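PDB 4X3N: calcium-regulated actin-bundling protein from Dictyostelium discoideum, which binds and bundles actin filaments under the control of calcium, and may help shape and remodel filopodia and pseudopodia as the cell moves. Local coordinates for residues W69-Y74 with E104-F109; A75-K80 with F86-G91. All coordinates share one frame; numbering follows the deposited sequence.

Contact 1 (W69-Y74 with E104-F109); sequences WETIKY and EQLCKF
T71 meets Q105 and L106 in a helix-helix packing of 61-79 against 96-111. The second helix follows strand 93-95, which pairs with strand 150-152 of the probable EF-hand loop. The join is small and buried, and it is carried by three side chains. The apolar part comes first. T71 points at the other helix, and its methyl lies against the aliphatic stem of Q105, with T71 CG2 3.6 Å from Q105 CG and 3.8 Å from Q105 CB. A chi1 of -51° sets the T71 hydroxyl beside its backbone nitrogen and leaves the methyl anti to that nitrogen, directed at Q105. L106 leaves its helix to one side and reaches T71 with a single branch, CD2. F102 also touches T71, and L106 packs on Y156 of helix 153-160, which follows the calcium loop.

The polar contacts stay within helix 61-79. The T71 hydroxyl bonds back to the carbonyl of V67, one turn earlier. K73 and E70 form a salt bridge, K73 NZ to E70 OE2 at 3.0 Å, away from Q105 and L106. The ammonium also lies over the W69 ring, near its rim. On the interface side, the T71 hydroxyl rests against a methyl, with T71 OG1 3.8 Å from L106 CD2.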
ATOM      1  N   TRP A  69       5.516  14.526  17.948  1.00 23.62           N
ATOM      2  CA  TRP A  69       6.476  14.115  16.918  1.00 20.47           C
ATOM      3  C   TRP A  69       7.111  12.757  17.178  1.00 23.44           C
ATOM      4  O   TRP A  69       7.225  11.913  16.235  1.00 24.03           O
ATOM      5  CB  TRP A  69       7.518  15.193  16.756  1.00 21.11           C
ATOM      6  CG  TRP A  69       8.446  15.062  15.622  1.00 21.52           C
ATOM      7  CD1 TRP A  69       8.129  14.728  14.377  1.00 22.70           C
ATOM      8  CD2 TRP A  69       9.864  15.349  15.619  1.00 22.35           C
ATOM      9  NE1 TRP A  69       9.274  14.797  13.570  1.00 20.59           N
ATOM     10  CE2 TRP A  69      10.336  15.126  14.344  1.00 21.73           C
ATOM     11  CE3 TRP A  69      10.780  15.723  16.608  1.00 23.28           C
ATOM     12  CZ2 TRP A  69      11.689  15.282  13.998  1.00 24.44           C
ATOM     13  CZ3 TRP A  69      12.125  15.895  16.261  1.00 24.02           C
ATOM     14  CH2 TRP A  69      12.560  15.680  14.980  1.00 24.18           C
ATOM     15  N   GLU A  70       7.587  12.545  18.405  1.00 24.02           N
ATOM     16  CA  GLU A  70       8.262  11.305  18.733  1.00 25.40           C
ATOM     17  C   GLU A  70       7.356  10.178  18.511  1.00 22.78           C
ATOM     18  O   GLU A  70       7.778   9.155  17.993  1.00 22.20           O
ATOM     19  CB  GLU A  70       8.744  11.236  20.169  1.00 27.15           C
ATOM     20  CG  GLU A  70      10.017  12.070  20.369  1.00 34.28           C
ATOM     21  CD  GLU A  70      11.171  11.596  19.457  1.00 33.81           C
ATOM     22  OE1 GLU A  70      11.361  10.369  19.402  1.00 33.96           O
ATOM     23  OE2 GLU A  70      11.863  12.435  18.803  1.00 32.34           O
ATOM     24  N   THR A  71       6.094  10.342  18.893  1.00 21.58           N
ATOM     25  CA  THR A  71       5.209   9.218  18.814  1.00 22.06           C
ATOM     26  C   THR A  71       4.859   8.850  17.357  1.00 23.92           C
ATOM     27  O   THR A  71       4.730   7.673  17.054  1.00 23.20           O
ATOM     28  CB  THR A  71       3.963   9.417  19.689  1.00 22.36           C
ATOM     29  OG1 THR A  71       4.395   9.780  20.990  1.00 21.32           O
ATOM     30  CG2 THR A  71       3.157   8.155  19.764  1.00 23.59           C
ATOM     31  N   ILE A  72       4.725   9.835  16.462  1.00 22.22           N
ATOM     32  CA  ILE A  72       4.314   9.553  15.108  1.00 21.03           C
ATOM     33  C   ILE A  72       5.481   8.953  14.415  1.00 21.19           C
ATOM     34  O   ILE A  72       5.310   8.011  13.603  1.00 21.15           O
ATOM     35  CB  ILE A  72       3.677  10.775  14.357  1.00 20.64           C
ATOM     36  CG1 ILE A  72       2.827  10.330  13.156  1.00 19.53           C
ATOM     37  CG2 ILE A  72       4.709  11.772  13.909  1.00 19.77           C
ATOM     38  CD1 ILE A  72       1.871  11.387  12.543  1.00 20.64           C
ATOM     39  N   LYS A  73       6.669   9.421  14.754  1.00 19.36           N
ATOM     40  CA  LYS A  73       7.864   8.829  14.244  1.00 22.22           C
ATOM     41  C   LYS A  73       8.015   7.381  14.640  1.00 24.18           C
ATOM     42  O   LYS A  73       8.373   6.557  13.787  1.00 24.68           O
ATOM     43  CB  LYS A  73       9.108   9.570  14.672  1.00 22.92           C
ATOM     44  CG  LYS A  73       9.212  10.944  14.043  1.00 25.71           C
ATOM     45  CD  LYS A  73      10.589  11.510  14.245  1.00 29.11           C
ATOM     46  CE  LYS A  73      10.782  11.869  15.693  1.00 26.97           C
ATOM     47  NZ  LYS A  73      12.153  12.401  15.836  1.00 26.90           N
ATOM     48  N   TYR A  74       7.781   7.056  15.894  1.00 27.84           N
ATOM     49  CA  TYR A  74       7.899   5.661  16.298  1.00 30.81           C
ATOM     50  C   TYR A  74       6.872   4.772  15.590  1.00 30.40           C
ATOM     51  O   TYR A  74       7.188   3.657  15.247  1.00 25.14           O
ATOM     52  CB  TYR A  74       7.803   5.476  17.791  1.00 34.28           C
ATOM     53  CG  TYR A  74       9.195   5.599  18.402  1.00 42.63           C
ATOM     54  CD1 TYR A  74      10.109   4.561  18.305  1.00 47.90           C
ATOM     55  CD2 TYR A  74       9.611   6.780  19.007  1.00 50.13           C
ATOM     56  CE1 TYR A  74      11.383   4.680  18.828  1.00 52.41           C
ATOM     57  CE2 TYR A  74      10.882   6.914  19.531  1.00 53.79           C
ATOM     58  CZ  TYR A  74      11.760   5.866  19.438  1.00 55.98           C
ATOM     59  OH  TYR A  74      13.014   5.999  19.973  1.00 61.93           O
ATOM     60  N   GLU A 104      -3.183   5.436  19.955  1.00 29.38           N
ATOM     61  CA  GLU A 104      -3.157   4.587  21.141  1.00 31.16           C
ATOM     62  C   GLU A 104      -1.918   4.757  21.946  1.00 29.40           C
ATOM     63  O   GLU A 104      -1.989   4.848  23.134  1.00 27.78           O
ATOM     64  CB  GLU A 104      -3.383   3.133  20.800  1.00 32.42           C
ATOM     65  CG  GLU A 104      -4.851   2.956  20.441  1.00 36.74           C
ATOM     66  CD  GLU A 104      -5.226   1.506  20.232  1.00 43.89           C
ATOM     67  OE1 GLU A 104      -4.294   0.637  20.142  1.00 38.59           O
ATOM     68  OE2 GLU A 104      -6.450   1.278  20.090  1.00 41.26           O
ATOM     69  N   GLN A 105      -0.781   4.856  21.289  1.00 27.66           N
ATOM     70  CA  GLN A 105       0.457   5.120  21.977  1.00 29.92           C
ATOM     71  C   GLN A 105       0.456   6.507  22.632  1.00 30.46           C
ATOM     72  O   GLN A 105       0.923   6.621  23.750  1.00 32.03           O
ATOM     73  CB  GLN A 105       1.657   4.871  21.063  1.00 31.89           C
ATOM     74  CG  GLN A 105       3.014   5.152  21.665  1.00 39.11           C
ATOM     75  CD  GLN A 105       3.252   4.487  23.032  1.00 43.47           C
ATOM     76  OE1 GLN A 105       2.807   3.353  23.298  1.00 45.15           O
ATOM     77  NE2 GLN A 105       3.981   5.197  23.899  1.00 38.48           N
ATOM     78  N   LEU A 106      -0.122   7.525  21.988  1.00 27.23           N
ATOM     79  CA  LEU A 106      -0.240   8.833  22.566  1.00 27.21           C
ATOM     80  C   LEU A 106      -0.988   8.828  23.880  1.00 30.17           C
ATOM     81  O   LEU A 106      -0.579   9.479  24.848  1.00 27.37           O
ATOM     82  CB  LEU A 106      -1.017   9.772  21.664  1.00 28.42           C
ATOM     83  CG  LEU A 106      -0.275  10.567  20.604  1.00 28.17           C
ATOM     84  CD1 LEU A 106      -1.255  11.464  19.874  1.00 26.61           C
ATOM     85  CD2 LEU A 106       0.927  11.364  21.157  1.00 28.05           C
ATOM     86  N   CYS A 107      -2.097   8.122  23.883  1.00 27.74           N
ATOM     87  CA  CYS A 107      -2.955   8.032  25.040  1.00 31.51           C
ATOM     88  C   CYS A 107      -2.240   7.270  26.134  1.00 31.53           C
ATOM     89  O   CYS A 107      -2.328   7.654  27.275  1.00 33.07           O
ATOM     90  CB  CYS A 107      -4.269   7.318  24.695  1.00 30.16           C
ATOM     91  SG  CYS A 107      -5.391   8.208  23.588  1.00 32.04           S
ATOM     92  N   LYS A 108      -1.494   6.242  25.781  1.00 32.87           N
ATOM     93  CA  LYS A 108      -0.820   5.452  26.803  1.00 39.52           C
ATOM     94  C   LYS A 108       0.272   6.295  27.452  1.00 39.45           C
ATOM     95  O   LYS A 108       0.436   6.299  28.680  1.00 34.91           O
ATOM     96  CB  LYS A 108      -0.229   4.180  26.223  1.00 41.75           C
ATOM     97  CG  LYS A 108       0.188   3.159  27.275  1.00 48.48           C
ATOM     98  CD  LYS A 108       0.510   1.793  26.669  1.00 46.58           C
ATOM     99  CE  LYS A 108       1.842   1.819  25.934  1.00 51.05           C
ATOM    100  NZ  LYS A 108       2.634   0.558  26.107  1.00 51.17           N
ATOM    101  N   PHE A 109       1.003   7.027  26.622  1.00 36.11           N
ATOM    102  CA  PHE A 109       2.063   7.883  27.117  1.00 34.82           C
ATOM    103  C   PHE A 109       1.522   8.899  28.112  1.00 33.48           C
ATOM    104  O   PHE A 109       1.996   8.988  29.222  1.00 36.19           O
ATOM    105  CB  PHE A 109       2.765   8.592  25.991  1.00 33.90           C
ATOM    106  CG  PHE A 109       3.835   9.534  26.465  1.00 35.68           C
ATOM    107  CD1 PHE A 109       3.512  10.806  26.908  1.00 36.36           C
ATOM    108  CD2 PHE A 109       5.170   9.140  26.480  1.00 37.53           C
ATOM    109  CE1 PHE A 109       4.495  11.657  27.356  1.00 37.87           C
ATOM    110  CE2 PHE A 109       6.165  10.012  26.885  1.00 37.84           C
ATOM    111  CZ  PHE A 109       5.820  11.264  27.327  1.00 36.83           C
TER

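Contact 2 (A75-K80 with F86-G91); sequences ADMHCK and FKYDEG
The Y88 ring lies between M77 on one face and its own chain on the other. M77 CG sits over the first face, 3.5 Å from the ring centroid and 18° off the normal, as a CH-pi contact. M77 SD follows over the same face at 4.4 Å from the centroid, a Met-aromatic contact. The backbone nitrogen of E90 is over the centre of the opposite face. D76 OD2 comes in the ring plane, at the edge that bears the hydroxyl.

The polar contacts centre on D76 OD2. Y88 OH donates to D76 OD2 at 2.6 Å and meets the anti lone pair. K80 NZ binds D76 OD2 at 3.0 Å from the syn side, a salt bridge from K80, four residues on and just past the end of the helix. The K80 chain is extended beyond CG, which lets it run back to the carboxylate. The D76 carboxylate and the Y88 ring are turned 70° apart. Two donors on one oxygen would probably favour the charged form of D76.

The Y88 hydroxyl has a second bond. It accepts from G91 N, with Y88 OH 3.0 Å from G91 N. G91 CA also packs 3.3 Å from D76 OD2, so the chain passes close to the carboxylate where there is no side chain. F42 of helix 42-57 touches both D76 and Y88, and its backbone bonds to that of G91.

The D76 side chain is about 13 Å from the calcium ion and takes no part in binding it. The contact fastens the loop that leaves helix 61-79 back onto the helix's end. That loop leads into strand 93-95, which pairs antiparallel with strand 150-152 in the calcium loop, consistent with an EF-hand.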
ATOM      1  N   ALA A  75       5.669   5.284  15.389  1.00 28.39           N
ATOM      2  CA  ALA A  75       4.620   4.511  14.698  1.00 25.80           C
ATOM      3  C   ALA A  75       4.993   4.242  13.264  1.00 24.74           C
ATOM      4  O   ALA A  75       4.860   3.092  12.793  1.00 25.86           O
ATOM      5  CB  ALA A  75       3.282   5.189  14.834  1.00 25.01           C
ATOM      6  N   ASP A  76       5.559   5.260  12.597  1.00 23.64           N
ATOM      7  CA  ASP A  76       6.079   5.135  11.252  1.00 23.58           C
ATOM      8  C   ASP A  76       7.267   4.157  11.146  1.00 27.11           C
ATOM      9  O   ASP A  76       7.321   3.300  10.236  1.00 24.77           O
ATOM     10  CB  ASP A  76       6.505   6.510  10.707  1.00 22.75           C
ATOM     11  CG  ASP A  76       6.706   6.501   9.233  1.00 22.22           C
ATOM     12  OD1 ASP A  76       5.859   5.992   8.491  1.00 24.20           O
ATOM     13  OD2 ASP A  76       7.722   7.002   8.754  1.00 22.78           O
ATOM     14  N   MET A  77       8.223   4.287  12.065  1.00 28.50           N
ATOM     15  CA  MET A  77       9.360   3.340  12.126  1.00 26.34           C
ATOM     16  C   MET A  77       8.919   1.883  12.184  1.00 30.13           C
ATOM     17  O   MET A  77       9.430   1.036  11.464  1.00 28.11           O
ATOM     18  CB  MET A  77      10.171   3.607  13.369  1.00 27.19           C
ATOM     19  CG  MET A  77      11.104   4.813  13.188  1.00 28.82           C
ATOM     20  SD  MET A  77      11.867   5.300  14.762  1.00 30.94           S
ATOM     21  CE  MET A  77      12.968   3.910  15.005  1.00 29.71           C
ATOM     22  N   HIS A  78       7.968   1.576  13.048  1.00 24.62           N
ATOM     23  CA  HIS A  78       7.505   0.242  13.118  1.00 27.37           C
ATOM     24  C   HIS A  78       6.875  -0.207  11.801  1.00 28.20           C
ATOM     25  O   HIS A  78       7.036  -1.332  11.397  1.00 29.45           O
ATOM     26  CB  HIS A  78       6.514   0.129  14.253  1.00 27.70           C
ATOM     27  CG  HIS A  78       7.141   0.418  15.554  1.00 35.31           C
ATOM     28  ND1 HIS A  78       6.419   0.669  16.701  1.00 43.20           N
ATOM     29  CD2 HIS A  78       8.452   0.525  15.889  1.00 37.93           C
ATOM     30  CE1 HIS A  78       7.266   0.895  17.692  1.00 41.87           C
ATOM     31  NE2 HIS A  78       8.502   0.802  17.224  1.00 38.96           N
ATOM     32  N   CYS A  79       6.126   0.685  11.173  1.00 25.78           N
ATOM     33  CA  CYS A  79       5.442   0.369   9.980  1.00 26.62           C
ATOM     34  C   CYS A  79       6.508  -0.037   9.041  1.00 26.26           C
ATOM     35  O   CYS A  79       6.282  -0.959   8.297  1.00 26.41           O
ATOM     36  CB  CYS A  79       4.729   1.581   9.425  1.00 26.31           C
ATOM     37  SG  CYS A  79       4.044   1.380   7.789  1.00 33.30           S
ATOM     38  N   LYS A  80       7.632   0.677   9.024  1.00 24.40           N
ATOM     39  CA  LYS A  80       8.670   0.433   8.048  1.00 26.22           C
ATOM     40  C   LYS A  80       9.689  -0.594   8.511  1.00 27.34           C
ATOM     41  O   LYS A  80      10.655  -0.771   7.845  1.00 27.45           O
ATOM     42  CB  LYS A  80       9.381   1.740   7.685  1.00 25.20           C
ATOM     43  CG  LYS A  80       8.426   2.651   6.955  1.00 27.87           C
ATOM     44  CD  LYS A  80       8.903   4.060   6.818  1.00 28.55           C
ATOM     45  CE  LYS A  80       7.969   4.753   5.861  1.00 28.29           C
ATOM     46  NZ  LYS A  80       8.164   6.202   5.851  1.00 27.19           N
ATOM     47  N   PHE A  86      18.609   6.267  14.272  1.00 25.72           N
ATOM     48  CA  PHE A  86      19.644   6.769  13.376  1.00 26.29           C
ATOM     49  C   PHE A  86      19.633   6.120  12.023  1.00 26.97           C
ATOM     50  O   PHE A  86      20.406   6.516  11.141  1.00 28.60           O
ATOM     51  CB  PHE A  86      21.061   6.677  14.010  1.00 25.59           C
ATOM     52  CG  PHE A  86      21.519   5.294  14.300  1.00 27.42           C
ATOM     53  CD1 PHE A  86      22.170   4.560  13.323  1.00 27.11           C
ATOM     54  CD2 PHE A  86      21.340   4.723  15.563  1.00 32.73           C
ATOM     55  CE1 PHE A  86      22.625   3.290  13.570  1.00 27.72           C
ATOM     56  CE2 PHE A  86      21.807   3.445  15.837  1.00 29.91           C
ATOM     57  CZ  PHE A  86      22.431   2.718  14.826  1.00 30.65           C
ATOM     58  N   LYS A  87      18.751   5.162  11.821  1.00 28.95           N
ATOM     59  CA  LYS A  87      18.571   4.543  10.495  1.00 28.39           C
ATOM     60  C   LYS A  87      17.196   4.936   9.920  1.00 29.76           C
ATOM     61  O   LYS A  87      16.726   4.387   8.936  1.00 28.99           O
ATOM     62  CB  LYS A  87      18.641   3.059  10.629  1.00 31.00           C
ATOM     63  CG  LYS A  87      19.922   2.561  11.286  1.00 38.53           C
ATOM     64  CD  LYS A  87      19.799   1.075  11.626  1.00 44.46           C
ATOM     65  CE  LYS A  87      19.981   0.238  10.366  1.00 48.95           C
ATOM     66  NZ  LYS A  87      21.366   0.462   9.803  1.00 50.81           N
ATOM     67  N   TYR A  88      16.526   5.888  10.530  1.00 28.21           N
ATOM     68  CA  TYR A  88      15.175   6.170  10.108  1.00 25.37           C
ATOM     69  C   TYR A  88      15.161   7.387   9.221  1.00 26.31           C
ATOM     70  O   TYR A  88      15.623   8.408   9.641  1.00 25.99           O
ATOM     71  CB  TYR A  88      14.345   6.330  11.386  1.00 25.13           C
ATOM     72  CG  TYR A  88      13.005   6.855  11.146  1.00 23.83           C
ATOM     73  CD1 TYR A  88      12.131   6.184  10.309  1.00 23.78           C
ATOM     74  CD2 TYR A  88      12.581   8.059  11.735  1.00 24.86           C
ATOM     75  CE1 TYR A  88      10.859   6.662  10.112  1.00 23.04           C
ATOM     76  CE2 TYR A  88      11.332   8.558  11.495  1.00 22.12           C
ATOM     77  CZ  TYR A  88      10.500   7.872  10.668  1.00 21.50           C
ATOM     78  OH  TYR A  88       9.270   8.317  10.423  1.00 22.43           O
ATOM     79  N   ASP A  89      14.634   7.307   7.992  1.00 25.36           N
ATOM     80  CA  ASP A  89      14.456   8.478   7.162  1.00 26.46           C
ATOM     81  C   ASP A  89      12.997   8.931   7.444  1.00 25.24           C
ATOM     82  O   ASP A  89      12.035   8.172   7.280  1.00 25.88           O
ATOM     83  CB  ASP A  89      14.597   8.173   5.682  1.00 28.92           C
ATOM     84  CG  ASP A  89      15.976   7.654   5.292  1.00 31.70           C
ATOM     85  OD1 ASP A  89      16.979   8.180   5.778  1.00 28.28           O
ATOM     86  OD2 ASP A  89      16.029   6.714   4.469  1.00 35.15           O
ATOM     87  N   GLU A  90      12.866  10.158   7.892  1.00 22.71           N
ATOM     88  CA  GLU A  90      11.622  10.654   8.443  1.00 23.95           C
ATOM     89  C   GLU A  90      10.455  10.536   7.445  1.00 22.98           C
ATOM     90  O   GLU A  90      10.574  10.939   6.315  1.00 19.93           O
ATOM     91  CB  GLU A  90      11.810  12.106   8.866  1.00 26.97           C
ATOM     92  CG  GLU A  90      10.724  12.545   9.842  1.00 29.77           C
ATOM     93  CD  GLU A  90      10.819  13.990  10.283  1.00 26.46           C
ATOM     94  OE1 GLU A  90      11.696  14.727   9.885  1.00 30.69           O
ATOM     95  OE2 GLU A  90       9.963  14.373  11.064  1.00 26.08           O
ATOM     96  N   GLY A  91       9.295  10.050   7.917  1.00 24.39           N
ATOM     97  CA  GLY A  91       8.112   9.844   7.075  1.00 23.04           C
ATOM     98  C   GLY A  91       7.171  11.030   6.985  1.00 23.82           C
ATOM     99  O   GLY A  91       7.580  12.131   7.269  1.00 25.45           O
TER

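Helix 61-79 serves both contacts. Going from the N terminus, it supplies 69-74 to contact 1 and then 75-80 to contact 2. The chain turns back through 86-91, and contact 2 closes this short loop. It then runs through strand 93-95 into helix 96-111, where 104-109 closes the longer loop of contact 1. Contact 2 is therefore nested inside contact 1. The two centres are about 13 Å apart. A probable hydrogen bond, W69 NE1 to E90 OE2 at 2.6 Å, joins them directly. Together they hold helix 61-79 to the helix that follows it and to the loop between them.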